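PDB 4Q38: acyltransferase from Actinoplanes teichomyceticus, which probably transfers long fatty acyl chains from acyl-CoA to the amino sugar of teicoplanin-type glycopeptide antibiotics. Local coordinates for residues Glu29-Ala32 with Ala33-Glu37; Tyr124-Val127 with Tyr128-Leu131; Arg230-Pro233 with Phe234-His238. All coordinates share one frame; numbering follows the deposited sequence.

Contact 1 (Glu29-Ala32 with Ala33-Glu37)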
ATOM      1  N   GLU A  29     -24.936   1.097   0.456  1.00 47.83           N
ATOM      2  CA  GLU A  29     -25.657   0.383  -0.603  1.00 49.11           C
ATOM      3  C   GLU A  29     -24.795   0.080  -1.826  1.00 47.83           C
ATOM      4  O   GLU A  29     -24.972  -0.953  -2.464  1.00 47.92           O
ATOM      5  CB  GLU A  29     -26.913   1.151  -1.023  1.00 52.53           C
ATOM      6  CG  GLU A  29     -28.000   1.174   0.043  1.00 57.16           C
ATOM      7  CD  GLU A  29     -29.369   1.524  -0.513  1.00 61.89           C
ATOM      8  OE1 GLU A  29     -30.249   0.633  -0.520  1.00 63.11           O
ATOM      9  OE2 GLU A  29     -29.565   2.683  -0.948  1.00 61.60           O
ATOM     10  N   ARG A  30     -23.861   0.973  -2.139  1.00 48.50           N
ATOM     11  CA  ARG A  30     -22.981   0.792  -3.294  1.00 50.35           C
ATOM     12  C   ARG A  30     -22.088  -0.455  -3.181  1.00 49.38           C
ATOM     13  O   ARG A  30     -21.640  -0.990  -4.198  1.00 50.32           O
ATOM     14  CB  ARG A  30     -22.139   2.052  -3.536  1.00 54.44           C
ATOM     15  CG  ARG A  30     -20.918   2.177  -2.642  1.00 59.55           C
ATOM     16  CD  ARG A  30     -20.239   3.528  -2.785  1.00 64.08           C
ATOM     17  NE  ARG A  30     -20.887   4.550  -1.961  1.00 70.27           N
ATOM     18  CZ  ARG A  30     -20.632   4.758  -0.669  1.00 72.27           C
ATOM     19  NH1 ARG A  30     -19.738   4.016  -0.024  1.00 71.00           N
ATOM     20  NH2 ARG A  30     -21.279   5.717  -0.016  1.00 73.26           N
ATOM     21  N   THR A  31     -21.844  -0.922  -1.952  1.00 44.36           N
ATOM     22  CA  THR A  31     -21.000  -2.100  -1.727  1.00 42.34           C
ATOM     23  C   THR A  31     -21.706  -3.411  -2.090  1.00 42.01           C
ATOM     24  O   THR A  31     -21.076  -4.472  -2.111  1.00 42.01           O
ATOM     25  CB  THR A  31     -20.444  -2.176  -0.276  1.00 41.00           C
ATOM     26  OG1 THR A  31     -21.505  -2.458   0.648  1.00 40.66           O
ATOM     27  CG2 THR A  31     -19.746  -0.878   0.119  1.00 40.32           C
ATOM     28  N   ALA A  32     -23.004  -3.330  -2.386  1.00 41.01           N
ATOM     29  CA  ALA A  32     -23.816  -4.508  -2.711  1.00 40.81           C
ATOM     30  C   ALA A  32     -23.250  -5.365  -3.849  1.00 39.57           C
ATOM     31  O   ALA A  32     -23.224  -6.599  -3.747  1.00 39.92           O
ATOM     32  CB  ALA A  32     -25.260  -4.102  -3.008  1.00 41.38           C
ATOM     33  N   ALA A  33     -22.808  -4.714  -4.926  1.00 39.05           N
ATOM     34  CA  ALA A  33     -22.231  -5.415  -6.080  1.00 38.98           C
ATOM     35  C   ALA A  33     -21.012  -6.243  -5.674  1.00 38.15           C
ATOM     36  O   ALA A  33     -20.887  -7.410  -6.050  1.00 38.49           O
ATOM     37  CB  ALA A  33     -21.862  -4.425  -7.180  1.00 39.50           C
ATOM     38  N   TRP A  34     -20.123  -5.629  -4.893  1.00 38.52           N
ATOM     39  CA  TRP A  34     -18.940  -6.308  -4.356  1.00 36.84           C
ATOM     40  C   TRP A  34     -19.330  -7.506  -3.532  1.00 35.75           C
ATOM     41  O   TRP A  34     -18.780  -8.600  -3.692  1.00 34.89           O
ATOM     42  CB  TRP A  34     -18.116  -5.318  -3.534  1.00 36.01           C
ATOM     43  CG  TRP A  34     -16.949  -5.912  -2.778  1.00 35.08           C
ATOM     44  CD1 TRP A  34     -16.782  -5.987  -1.395  1.00 35.59           C
ATOM     45  CD2 TRP A  34     -15.733  -6.514  -3.342  1.00 35.99           C
ATOM     46  NE1 TRP A  34     -15.589  -6.581  -1.074  1.00 33.88           N
ATOM     47  CE2 TRP A  34     -14.907  -6.921  -2.193  1.00 34.96           C
ATOM     48  CE3 TRP A  34     -15.262  -6.754  -4.636  1.00 35.71           C
ATOM     49  CZ2 TRP A  34     -13.675  -7.538  -2.355  1.00 35.07           C
ATOM     50  CZ3 TRP A  34     -14.011  -7.376  -4.783  1.00 36.90           C
ATOM     51  CH2 TRP A  34     -13.242  -7.760  -3.669  1.00 35.07           C
ATOM     52  N   LEU A  35     -20.303  -7.312  -2.653  1.00 36.96           N
ATOM     53  CA  LEU A  35     -20.742  -8.366  -1.742  1.00 37.21           C
ATOM     54  C   LEU A  35     -21.432  -9.519  -2.469  1.00 38.37           C
ATOM     55  O   LEU A  35     -21.270 -10.684  -2.093  1.00 40.44           O
ATOM     56  CB  LEU A  35     -21.630  -7.772  -0.649  1.00 36.50           C
ATOM     57  CG  LEU A  35     -20.883  -6.823   0.294  1.00 35.93           C
ATOM     58  CD1 LEU A  35     -21.856  -6.051   1.170  1.00 37.78           C
ATOM     59  CD2 LEU A  35     -19.884  -7.582   1.149  1.00 37.26           C
ATOM     60  N   THR A  36     -22.173  -9.193  -3.527  1.00 39.56           N
ATOM     61  CA  THR A  36     -22.743 -10.218  -4.408  1.00 40.94           C
ATOM     62  C   THR A  36     -21.622 -11.011  -5.071  1.00 39.21           C
ATOM     63  O   THR A  36     -21.657 -12.245  -5.109  1.00 39.95           O
ATOM     64  CB  THR A  36     -23.657  -9.586  -5.480  1.00 41.82           C
ATOM     65  OG1 THR A  36     -24.729  -8.905  -4.826  1.00 43.17           O
ATOM     66  CG2 THR A  36     -24.237 -10.641  -6.423  1.00 41.01           C
ATOM     67  N   GLU A  37     -20.617 -10.298  -5.570  1.00 40.48           N
ATOM     68  CA  GLU A  37     -19.470 -10.954  -6.188  1.00 40.20           C
ATOM     69  C   GLU A  37     -18.792 -11.898  -5.195  1.00 38.39           C
ATOM     70  O   GLU A  37     -18.444 -13.023  -5.548  1.00 37.58           O
ATOM     71  CB  GLU A  37     -18.475  -9.931  -6.743  1.00 41.77           C
ATOM     72  CG  GLU A  37     -17.366 -10.557  -7.583  1.00 43.87           C
ATOM     73  CD  GLU A  37     -16.323  -9.560  -8.052  1.00 44.90           C
ATOM     74  OE1 GLU A  37     -16.545  -8.334  -7.932  1.00 46.59           O
ATOM     75  OE2 GLU A  37     -15.274 -10.011  -8.556  1.00 46.55           O
TER
HETATM   76  O   HOH W   1     -19.688  -2.701  -4.870  1.00 39.49           O

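Contact 2 (Tyr124-Val127 with Tyr128-Leu131)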
ATOM      1  N   TYR A 124      -9.703  -3.158  12.589  1.00 26.35           N
ATOM      2  CA  TYR A 124      -8.560  -3.977  12.208  1.00 25.41           C
ATOM      3  C   TYR A 124      -8.897  -5.049  11.162  1.00 24.38           C
ATOM      4  O   TYR A 124      -8.091  -5.939  10.906  1.00 24.77           O
ATOM      5  CB  TYR A 124      -7.917  -4.613  13.448  1.00 25.66           C
ATOM      6  CG  TYR A 124      -7.177  -3.650  14.358  1.00 25.46           C
ATOM      7  CD1 TYR A 124      -6.108  -2.881  13.882  1.00 25.67           C
ATOM      8  CD2 TYR A 124      -7.517  -3.539  15.709  1.00 26.37           C
ATOM      9  CE1 TYR A 124      -5.414  -2.023  14.716  1.00 26.34           C
ATOM     10  CE2 TYR A 124      -6.826  -2.681  16.560  1.00 27.35           C
ATOM     11  CZ  TYR A 124      -5.779  -1.921  16.059  1.00 28.28           C
ATOM     12  OH  TYR A 124      -5.087  -1.067  16.895  1.00 28.94           O
ATOM     13  N   PHE A 125     -10.073  -4.954  10.546  1.00 23.60           N
ATOM     14  CA  PHE A 125     -10.537  -5.991   9.615  1.00 24.47           C
ATOM     15  C   PHE A 125      -9.474  -6.418   8.597  1.00 23.49           C
ATOM     16  O   PHE A 125      -9.203  -7.595   8.421  1.00 23.30           O
ATOM     17  CB  PHE A 125     -11.819  -5.557   8.887  1.00 24.15           C
ATOM     18  CG  PHE A 125     -12.327  -6.575   7.897  1.00 25.47           C
ATOM     19  CD1 PHE A 125     -13.037  -7.702   8.331  1.00 25.89           C
ATOM     20  CD2 PHE A 125     -12.088  -6.421   6.532  1.00 25.41           C
ATOM     21  CE1 PHE A 125     -13.491  -8.650   7.421  1.00 26.28           C
ATOM     22  CE2 PHE A 125     -12.544  -7.364   5.616  1.00 26.22           C
ATOM     23  CZ  PHE A 125     -13.253  -8.478   6.062  1.00 26.39           C
ATOM     24  N   HIS A 126      -8.886  -5.446   7.920  1.00 23.80           N
ATOM     25  CA  HIS A 126      -7.941  -5.741   6.839  1.00 24.15           C
ATOM     26  C   HIS A 126      -6.592  -6.175   7.321  1.00 23.86           C
ATOM     27  O   HIS A 126      -5.806  -6.761   6.571  1.00 24.46           O
ATOM     28  CB  HIS A 126      -7.871  -4.547   5.898  1.00 22.84           C
ATOM     29  CG  HIS A 126      -9.157  -4.334   5.154  1.00 22.64           C
ATOM     30  ND1 HIS A 126      -9.596  -5.199   4.219  1.00 22.96           N
ATOM     31  CD2 HIS A 126     -10.134  -3.345   5.270  1.00 21.73           C
ATOM     32  CE1 HIS A 126     -10.791  -4.780   3.749  1.00 22.57           C
ATOM     33  NE2 HIS A 126     -11.114  -3.645   4.384  1.00 23.02           N
ATOM     34  N   VAL A 127      -6.300  -5.914   8.589  1.00 23.73           N
ATOM     35  CA  VAL A 127      -5.146  -6.556   9.217  1.00 22.42           C
ATOM     36  C   VAL A 127      -5.391  -8.070   9.338  1.00 23.20           C
ATOM     37  O   VAL A 127      -4.481  -8.883   9.069  1.00 23.23           O
ATOM     38  CB  VAL A 127      -4.835  -5.936  10.595  1.00 23.05           C
ATOM     39  CG1 VAL A 127      -3.667  -6.657  11.261  1.00 23.21           C
ATOM     40  CG2 VAL A 127      -4.531  -4.454  10.448  1.00 22.99           C
ATOM     41  N   TYR A 128      -6.610  -8.454   9.736  1.00 23.29           N
ATOM     42  CA  TYR A 128      -6.962  -9.888   9.819  1.00 24.41           C
ATOM     43  C   TYR A 128      -6.928 -10.540   8.440  1.00 24.01           C
ATOM     44  O   TYR A 128      -6.454 -11.664   8.294  1.00 24.00           O
ATOM     45  CB  TYR A 128      -8.332 -10.109  10.492  1.00 24.13           C
ATOM     46  CG  TYR A 128      -8.377  -9.543  11.890  1.00 24.36           C
ATOM     47  CD1 TYR A 128      -7.486  -9.990  12.870  1.00 25.10           C
ATOM     48  CD2 TYR A 128      -9.269  -8.534  12.219  1.00 25.21           C
ATOM     49  CE1 TYR A 128      -7.496  -9.449  14.144  1.00 25.00           C
ATOM     50  CE2 TYR A 128      -9.289  -7.980  13.492  1.00 26.00           C
ATOM     51  CZ  TYR A 128      -8.400  -8.445  14.443  1.00 26.30           C
ATOM     52  OH  TYR A 128      -8.404  -7.905  15.700  1.00 27.67           O
ATOM     53  N   VAL A 129      -7.432  -9.823   7.435  1.00 23.96           N
ATOM     54  CA  VAL A 129      -7.289 -10.266   6.044  1.00 23.84           C
ATOM     55  C   VAL A 129      -5.822 -10.527   5.728  1.00 24.15           C
ATOM     56  O   VAL A 129      -5.488 -11.591   5.199  1.00 23.33           O
ATOM     57  CB  VAL A 129      -7.849  -9.251   5.025  1.00 24.83           C
ATOM     58  CG1 VAL A 129      -7.572  -9.729   3.598  1.00 24.33           C
ATOM     59  CG2 VAL A 129      -9.346  -9.072   5.202  1.00 24.58           C
ATOM     60  N   PHE A 130      -4.955  -9.565   6.068  1.00 23.24           N
ATOM     61  CA  PHE A 130      -3.531  -9.679   5.768  1.00 23.92           C
ATOM     62  C   PHE A 130      -2.938 -10.904   6.482  1.00 25.04           C
ATOM     63  O   PHE A 130      -2.279 -11.731   5.852  1.00 24.72           O
ATOM     64  CB  PHE A 130      -2.790  -8.392   6.181  1.00 23.13           C
ATOM     65  CG  PHE A 130      -1.398  -8.253   5.601  1.00 23.60           C
ATOM     66  CD1 PHE A 130      -0.327  -9.005   6.095  1.00 23.32           C
ATOM     67  CD2 PHE A 130      -1.148  -7.326   4.586  1.00 22.51           C
ATOM     68  CE1 PHE A 130       0.954  -8.855   5.570  1.00 24.75           C
ATOM     69  CE2 PHE A 130       0.127  -7.175   4.056  1.00 22.79           C
ATOM     70  CZ  PHE A 130       1.182  -7.931   4.552  1.00 23.52           C
ATOM     71  N   LEU A 131      -3.193 -11.015   7.791  1.00 26.16           N
ATOM     72  CA  LEU A 131      -2.698 -12.148   8.593  1.00 26.23           C
ATOM     73  C   LEU A 131      -3.160 -13.501   8.037  1.00 25.74           C
ATOM     74  O   LEU A 131      -2.389 -14.456   7.982  1.00 26.59           O
ATOM     75  CB  LEU A 131      -3.150 -12.018  10.060  1.00 26.20           C
ATOM     76  CG  LEU A 131      -2.607 -10.824  10.853  1.00 26.91           C
ATOM     77  CD1 LEU A 131      -3.182 -10.760  12.260  1.00 27.13           C
ATOM     78  CD2 LEU A 131      -1.085 -10.835  10.891  1.00 26.23           C
TER

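Contact 3 (Arg230-Pro233 with Phe234-His238). With SO4 (sulfate ion), chain C.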
ATOM      1  N   ARG A 230      19.231  -3.805  -8.061  1.00 23.41           N
ATOM      2  CA  ARG A 230      18.658  -5.094  -7.679  1.00 24.41           C
ATOM      3  C   ARG A 230      17.476  -5.513  -8.574  1.00 24.27           C
ATOM      4  O   ARG A 230      17.151  -6.693  -8.673  1.00 23.96           O
ATOM      5  CB  ARG A 230      18.213  -5.045  -6.213  1.00 25.62           C
ATOM      6  CG  ARG A 230      19.393  -5.059  -5.238  1.00 26.29           C
ATOM      7  CD  ARG A 230      18.958  -4.904  -3.787  1.00 25.97           C
ATOM      8  NE  ARG A 230      18.070  -5.992  -3.376  1.00 26.22           N
ATOM      9  CZ  ARG A 230      17.636  -6.195  -2.133  1.00 26.59           C
ATOM     10  NH1 ARG A 230      18.032  -5.397  -1.140  1.00 26.06           N
ATOM     11  NH2 ARG A 230      16.827  -7.222  -1.881  1.00 25.44           N
ATOM     12  N   ALA A 231      16.854  -4.541  -9.229  1.00 23.24           N
ATOM     13  CA  ALA A 231      15.558  -4.765  -9.858  1.00 24.56           C
ATOM     14  C   ALA A 231      15.616  -5.809 -10.976  1.00 24.75           C
ATOM     15  O   ALA A 231      14.960  -6.839 -10.882  1.00 25.20           O
ATOM     16  CB  ALA A 231      14.964  -3.449 -10.348  1.00 23.10           C
ATOM     17  N   ARG A 232      16.417  -5.565 -12.014  1.00 25.58           N
ATOM     18  CA  ARG A 232      16.451  -6.487 -13.144  1.00 27.10           C
ATOM     19  C   ARG A 232      16.908  -7.905 -12.758  1.00 25.74           C
ATOM     20  O   ARG A 232      16.257  -8.882 -13.142  1.00 24.04           O
ATOM     21  CB  ARG A 232      17.252  -5.909 -14.314  1.00 31.43           C
ATOM     22  CG  ARG A 232      16.592  -6.148 -15.660  1.00 37.99           C
ATOM     23  CD  ARG A 232      16.965  -5.075 -16.669  1.00 42.11           C
ATOM     24  NE  ARG A 232      18.412  -4.986 -16.853  1.00 46.66           N
ATOM     25  CZ  ARG A 232      19.078  -5.457 -17.905  1.00 51.19           C
ATOM     26  NH1 ARG A 232      18.436  -6.058 -18.902  1.00 48.28           N
ATOM     27  NH2 ARG A 232      20.398  -5.315 -17.959  1.00 52.27           N
ATOM     28  N   PRO A 233      18.010  -8.032 -11.981  1.00 24.73           N
ATOM     29  CA  PRO A 233      18.411  -9.392 -11.578  1.00 24.75           C
ATOM     30  C   PRO A 233      17.325 -10.123 -10.783  1.00 24.24           C
ATOM     31  O   PRO A 233      17.116 -11.328 -10.972  1.00 23.35           O
ATOM     32  CB  PRO A 233      19.627  -9.156 -10.670  1.00 25.23           C
ATOM     33  CG  PRO A 233      20.151  -7.827 -11.066  1.00 26.16           C
ATOM     34  CD  PRO A 233      18.982  -7.012 -11.550  1.00 24.71           C
ATOM     35  N   PHE A 234      16.641  -9.404  -9.894  1.00 23.02           N
ATOM     36  CA  PHE A 234      15.599 -10.025  -9.102  1.00 22.17           C
ATOM     37  C   PHE A 234      14.462 -10.546  -9.987  1.00 22.00           C
ATOM     38  O   PHE A 234      14.091 -11.713  -9.906  1.00 21.62           O
ATOM     39  CB  PHE A 234      15.021  -9.047  -8.078  1.00 23.09           C
ATOM     40  CG  PHE A 234      13.974  -9.665  -7.189  1.00 23.51           C
ATOM     41  CD1 PHE A 234      14.343 -10.434  -6.088  1.00 24.13           C
ATOM     42  CD2 PHE A 234      12.623  -9.490  -7.459  1.00 24.06           C
ATOM     43  CE1 PHE A 234      13.378 -11.007  -5.260  1.00 24.01           C
ATOM     44  CE2 PHE A 234      11.651 -10.064  -6.647  1.00 24.43           C
ATOM     45  CZ  PHE A 234      12.030 -10.818  -5.541  1.00 25.54           C
ATOM     46  N   PHE A 235      13.915  -9.674 -10.823  1.00 22.06           N
ATOM     47  CA  PHE A 235      12.767 -10.075 -11.642  1.00 22.77           C
ATOM     48  C   PHE A 235      13.112 -11.037 -12.782  1.00 24.47           C
ATOM     49  O   PHE A 235      12.321 -11.939 -13.098  1.00 24.82           O
ATOM     50  CB  PHE A 235      11.969  -8.851 -12.092  1.00 21.49           C
ATOM     51  CG  PHE A 235      11.220  -8.189 -10.957  1.00 22.10           C
ATOM     52  CD1 PHE A 235       9.970  -8.662 -10.560  1.00 21.04           C
ATOM     53  CD2 PHE A 235      11.793  -7.134 -10.245  1.00 21.60           C
ATOM     54  CE1 PHE A 235       9.285  -8.076  -9.498  1.00 21.05           C
ATOM     55  CE2 PHE A 235      11.115  -6.540  -9.183  1.00 20.98           C
ATOM     56  CZ  PHE A 235       9.857  -7.007  -8.815  1.00 21.97           C
ATOM     57  N   ASP A 236      14.299 -10.884 -13.368  1.00 25.27           N
ATOM     58  CA  ASP A 236      14.713 -11.807 -14.423  1.00 26.68           C
ATOM     59  C   ASP A 236      14.959 -13.204 -13.864  1.00 26.81           C
ATOM     60  O   ASP A 236      14.697 -14.199 -14.545  1.00 26.44           O
ATOM     61  CB  ASP A 236      15.911 -11.279 -15.212  1.00 26.80           C
ATOM     62  CG  ASP A 236      15.565 -10.084 -16.080  1.00 27.98           C
ATOM     63  OD1 ASP A 236      14.374  -9.712 -16.208  1.00 28.45           O
ATOM     64  OD2 ASP A 236      16.490  -9.500 -16.650  1.00 29.51           O
ATOM     65  N   ARG A 237      15.408 -13.288 -12.609  1.00 25.77           N
ATOM     66  CA  ARG A 237      15.512 -14.591 -11.948  1.00 26.42           C
ATOM     67  C   ARG A 237      14.184 -15.231 -11.545  1.00 25.83           C
ATOM     68  O   ARG A 237      13.973 -16.420 -11.798  1.00 25.21           O
ATOM     69  CB  ARG A 237      16.448 -14.546 -10.720  1.00 28.26           C
ATOM     70  CG  ARG A 237      17.923 -14.519 -11.086  1.00 33.53           C
ATOM     71  CD  ARG A 237      18.410 -15.840 -11.673  1.00 35.55           C
ATOM     72  NE  ARG A 237      18.644 -16.841 -10.633  1.00 40.04           N
ATOM     73  CZ  ARG A 237      19.359 -17.952 -10.802  1.00 41.95           C
ATOM     74  NH1 ARG A 237      19.921 -18.222 -11.975  1.00 41.48           N
ATOM     75  NH2 ARG A 237      19.517 -18.797  -9.790  1.00 42.82           N
ATOM     76  N   HIS A 238      13.304 -14.473 -10.892  1.00 23.81           N
ATOM     77  CA  HIS A 238      12.101 -15.081 -10.308  1.00 24.11           C
ATOM     78  C   HIS A 238      10.854 -14.960 -11.146  1.00 22.96           C
ATOM     79  O   HIS A 238       9.934 -15.761 -10.999  1.00 23.19           O
ATOM     80  CB  HIS A 238      11.862 -14.555  -8.895  1.00 24.98           C
ATOM     81  CG  HIS A 238      13.072 -14.703  -7.999  1.00 25.30           C
ATOM     82  ND1 HIS A 238      13.591 -15.902  -7.681  1.00 25.77           N
ATOM     83  CD2 HIS A 238      13.873 -13.751  -7.381  1.00 25.79           C
ATOM     84  CE1 HIS A 238      14.687 -15.727  -6.898  1.00 26.26           C
ATOM     85  NE2 HIS A 238      14.853 -14.413  -6.712  1.00 25.58           N
TER
HETATM   86  S   SO4 C 402      20.868 -16.946  -6.091  1.00 65.56           S
HETATM   87  O1  SO4 C 402      20.052 -15.806  -6.591  1.00 57.72           O
HETATM   88  O2  SO4 C 402      20.526 -18.190  -6.819  1.00 63.38           O
HETATM   89  O3  SO4 C 402      22.319 -16.658  -6.276  1.00 61.37           O
HETATM   90  O4  SO4 C 402      20.571 -17.155  -4.654  1.00 65.59           O
HETATM   91  O   HOH W   2      16.272  -7.798 -18.724  1.00 44.46           O

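Contact 1 (Glu29-Ala32 with Ala33-Glu37)
The carbonyl oxygen of Ala32 is gripped twice by Thr36: the backbone N bonds to it at 2.8 Å, and the hydroxyl OG1 of Thr36 donates to the same Ala32 O at 3.0 Å. This doubled i to i+4 link, one acceptor with two donors, lies in the first turn of helix 32-41. The two donors arrive differently: the amide is tilted 19° from the carbonyl plane, whereas the hydroxyl stands 41° out of it. With OG1 anti to its own carbonyl carbon (chi1 -61°), Thr36 folds the hydroxyl back along the helix.

One residue earlier, Leu35 N bonds to Thr31 O at 3.0 Å. The side chains of this pair run alongside each other, and OG1 of Thr31 is hydrogen-bonded to Glu28 O just upstream. A water bridges the turn, donating to Arg30 O at 2.7 Å and accepting from Trp34 N at 3.0 Å. Leu35 turns inward against Trp88 and Leu89 of helix 84-98, and Glu37 forms salt bridges with Arg99 and Arg109. Beside the Thr31 hydroxyl, the leucine branch that comes nearest is CD1 of Leu35, 3.6 Å from OG1 of Thr31.

Contact 2 (Tyr124-Val127 with Tyr128-Leu131)
Two flat groups, the rings of Phe125 and His126, share one methyl of Val129: CG2 of Val129 approaches CE2 of Phe125 obliquely at 3.6 Å and lies 4.0 Å from ND1 of His126. The rings also meet each other, since CD2 of Phe125 sits 3.4 Å above the centre of one imidazole face, while CD2 of His126 lies in the phenyl plane at its edge. A third ring, that of Tyr128, is tilted against the turn before it. Its CE2 touches CB of Tyr124 at 3.6 Å, and its CD2 comes within 3.1 Å of Tyr124 O. The chi1 of -59° swings the Tyr128 ring back beside its own backbone N and thus over the preceding turn.

Regular i to i+4 bonds run beneath these side chains, the shortest from Leu131 N to Val127 O at 2.8 Å. Phe130 N bonds to His126 O at 3.0 Å.

The polar ends reach other parts of the chain: Tyr124 OH bonds to Glu72, Tyr128 OH to Ile73 O and His126 NE2 to Pro112 O. Phe125 packs on helix 84-98, and Phe130 on Leu158 of helix 157-169. With Tyr124 as N-cap directly after helix 119-123, this is the wholly buried start of a core helix in the helical N-terminal domain of the N-acyltransferase.

Contact 3 (Arg230-Pro233 with Phe234-His238)
Arg232 and Asp236 are joined first through the backbone, where Asp236 N donates to Arg232 O at 2.8 Å, and again through a water at their ends. That water accepts from NH1 of Arg232 at 2.8 Å and donates to OD2 of Asp236 at 2.7 Å. The direct approach of the charges is longer, NH1 of Arg232 to OD2 of Asp236 being 4.6 Å, with guanidinium and carboxylate planes 81° apart and no N-H aimed at the oxygen. CG of Arg232 is the chain atom nearest the carboxylate, 3.5 Å from OD2 of Asp236; beyond it the chain bends at chi3 (57°), and NH1 meets the carboxylate through the water.

Further i to i+4 bonds continue along helix 221-238, the crossover of the beta-alpha-beta unit between strands 206-211 and 246-251 in the GNAT-like domain. Phe235 N bonds to Ala231 O. Pro233, which has no N-H to offer, kinks the helix, yet its carbonyl still accepts from Arg237 N.

The inner face is aromatic. CD2 of Phe234 stands 3.6 Å above the ring centre of Phe235, whose own CD2 lies at the Phe234 edge. His238 CD2 covers a Phe234 face, displaced toward the rim. Phe235 also packs on Phe196 and Leu208 of the sheet, and Ala231 lies against the same two residues.

At a separate place on the helix, Arg237 NH2 makes a weak bond to a sulfate probably taken from the crystallisation liquor. Arg232 NE bonds to Pro338 O, and its NH1 lies close to Arg245. The Asp236 carboxylate probably offsets part of the charge of Arg232 and Arg245 through space, while the water satisfies the hydrogen bonds that a salt bridge would otherwise make.

The three contacts are local helical turns following one another along the chain. Contacts 1 and 2 are neighbours, with centres 20 Å apart, and although they do not touch they share partners: Leu35 and Phe125 both pack on Leu89, and Trp34 touches Pro112, whose carbonyl binds His126. Contact 3, in the GNAT-like domain, lies about 30 Å from contact 2 and 39 Å from contact 1, centre to centre. Contacts 1 and 2 both lie away from the annotated sites, though the side chain of Phe130 is about 12 Å from the bound decanoyl glucosamine. In contact 3 that of Ala231 is about 13 Å from it, and that of Phe235 about 7 Å from that of Ser197, which binds N-acetyl-D-glucosamine in another crystal structure of this protein.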